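Local coordinates for protein probable transcriptional regulator (Pseudomonas aeruginosa, PDB 2FBI) that probably binds DNA as a dimeric transcriptional regulator of the MarR family, through a winged helix-turn-helix domain, at residues D77-R82 against V94-K99. Numbering follows the deposited sequence.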
# COMPACT_ATOMS: atom_id res chain seq x y z
N ASP A 77 -18.39 -16.01 7.38
CA ASP A 77 -18.09 -17.05 6.39
C ASP A 77 -17.41 -18.29 6.94
O ASP A 77 -17.08 -19.18 6.18
CB ASP A 77 -17.27 -16.47 5.23
CG ASP A 77 -18.08 -15.48 4.44
OD1 ASP A 77 -19.31 -15.46 4.63
OD2 ASP A 77 -17.50 -14.74 3.62
N GLY A 78 -17.24 -18.37 8.24
CA GLY A 78 -16.60 -19.48 8.86
C GLY A 78 -15.08 -19.59 8.68
O GLY A 78 -14.52 -20.65 8.98
N ILE A 79 -14.42 -18.52 8.22
CA ILE A 79 -12.95 -18.49 7.98
C ILE A 79 -12.10 -18.24 9.23
O ILE A 79 -11.03 -18.88 9.44
CB ILE A 79 -12.59 -17.48 6.89
CG1 ILE A 79 -13.42 -17.69 5.61
CG2 ILE A 79 -11.08 -17.46 6.60
CD1 ILE A 79 -13.20 -19.01 4.94
N VAL A 80 -12.56 -17.31 10.07
CA VAL A 80 -11.91 -17.04 11.34
C VAL A 80 -12.88 -17.21 12.53
O VAL A 80 -14.09 -17.16 12.35
CB VAL A 80 -11.30 -15.59 11.33
CG1 VAL A 80 -10.39 -15.39 10.11
CG2 VAL A 80 -12.45 -14.51 11.39
N ARG A 81 -12.32 -17.41 13.72
CA ARG A 81 -12.99 -17.41 15.02
C ARG A 81 -12.43 -16.24 15.88
O ARG A 81 -11.24 -15.97 15.84
CB ARG A 81 -12.67 -18.73 15.74
CG ARG A 81 -13.37 -18.94 17.11
CD ARG A 81 -12.78 -20.19 17.82
NE ARG A 81 -12.94 -21.30 16.92
CZ ARG A 81 -14.12 -21.86 16.62
NH1 ARG A 81 -15.22 -21.42 17.24
NH2 ARG A 81 -14.20 -22.86 15.72
N ARG A 82 -13.28 -15.59 16.67
CA ARG A 82 -12.87 -14.49 17.58
C ARG A 82 -13.24 -14.89 18.97
O ARG A 82 -14.31 -15.44 19.17
CB ARG A 82 -13.57 -13.18 17.21
CG ARG A 82 -12.93 -12.50 16.03
CD ARG A 82 -13.49 -11.10 15.73
NE ARG A 82 -14.93 -11.05 15.50
CZ ARG A 82 -15.61 -9.94 15.16
NH1 ARG A 82 -14.98 -8.77 15.00
NH2 ARG A 82 -16.93 -10.01 14.94
N VAL A 94 -7.83 -13.54 17.44
CA VAL A 94 -8.39 -14.04 16.21
C VAL A 94 -7.55 -15.26 15.74
O VAL A 94 -6.33 -15.25 15.82
CB VAL A 94 -8.45 -12.95 15.08
CG1 VAL A 94 -9.26 -13.44 13.95
CG2 VAL A 94 -9.05 -11.60 15.57
N ASN A 95 -8.23 -16.26 15.21
CA ASN A 95 -7.51 -17.36 14.52
C ASN A 95 -8.27 -17.95 13.32
O ASN A 95 -9.49 -17.79 13.15
CB ASN A 95 -7.04 -18.43 15.52
CG ASN A 95 -8.18 -19.19 16.14
OD1 ASN A 95 -8.68 -18.82 17.20
ND2 ASN A 95 -8.60 -20.28 15.49
N LEU A 96 -7.53 -18.60 12.43
CA LEU A 96 -8.21 -19.30 11.32
C LEU A 96 -9.00 -20.49 11.86
O LEU A 96 -8.59 -21.13 12.82
CB LEU A 96 -7.20 -19.75 10.27
CG LEU A 96 -6.58 -18.63 9.47
CD1 LEU A 96 -5.34 -19.21 8.79
CD2 LEU A 96 -7.59 -18.02 8.49
N THR A 97 -10.16 -20.74 11.28
CA THR A 97 -10.89 -21.98 11.59
C THR A 97 -10.31 -23.13 10.70
O THR A 97 -9.50 -22.86 9.78
CB THR A 97 -12.34 -21.85 11.21
OG1 THR A 97 -12.39 -21.48 9.85
CG2 THR A 97 -13.09 -20.67 12.07
N GLU A 98 -10.76 -24.38 10.92
CA GLU A 98 -10.32 -25.51 10.04
C GLU A 98 -10.72 -25.18 8.62
O GLU A 98 -9.97 -25.41 7.68
CB GLU A 98 -10.90 -26.87 10.47
CG GLU A 98 -10.45 -27.26 11.90
CD GLU A 98 -11.23 -28.50 12.45
OE1 GLU A 98 -11.71 -29.32 11.64
OE2 GLU A 98 -11.32 -28.69 13.69
N LYS A 99 -11.89 -24.60 8.47
CA LYS A 99 -12.30 -24.20 7.16
C LYS A 99 -11.39 -23.11 6.53
O LYS A 99 -11.05 -23.15 5.32
CB LYS A 99 -13.78 -23.78 7.21
CG LYS A 99 -14.29 -23.32 5.86
CD LYS A 99 -15.68 -22.67 6.02
CE LYS A 99 -16.09 -21.94 4.74
NZ LYS A 99 -17.59 -21.66 4.80
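Thr97 packs its side chain against the turn before strand 80-85 and the first residue of that strand: methyl CG2 lies 3.4 Å from Gly78 O and 3.5 Å from Val80 C, while OG1 donates to Gly78 O. That bond refines very short, so its detail is doubtful. A chi1 of 55° sets OG1 between the backbone N and the carbonyl carbon. Threonine suits this N-cap of helix 98-122 because its hydroxyl accepts from Gly100 N while the methyl on the same CB packs against the opposite backbone. Its own N-H runs almost straight (173°) to Ile79 O, 2.8 Å from N, although the donor stands above the carbonyl plane.

Gly78 closes helix 64-76 in a Schellman motif, with a positive phi that favours glycine. Beside it the extended chain of Lys99 reaches back, and NZ donates to Asp77 O at 2.9 Å, a carbonyl at that helix's C-terminal end, where a positive charge should be favoured.

Beyond the turn the antiparallel wing hairpin begins. Arg81 and Asn95 form a hydrogen-bonded pair, with Arg81 N 2.9 Å from Asn95 O and Asn95 N 3.1 Å from Arg81 O. Asn95 ND2 donates to Leu96 O, and OD1 is hydrogen-bonded to Trp83 NE1. Branched apolar residues suit the buried side: Ile79 CG2 lies 4.0 Å from Leu96 CD2, Val80 CB meets Val94 CG1, and Leu45 of helix 36-48 packs on Val80, Val94 and Leu96. Arg82 lays its CG against Val94 CG2, its guanidinium salt-bridged to Glu75.

Backbone bonds thus fix the strand register, while Thr97 N on Ile79 O and Lys99 NZ on Asp77 O tie one helix start to another's end.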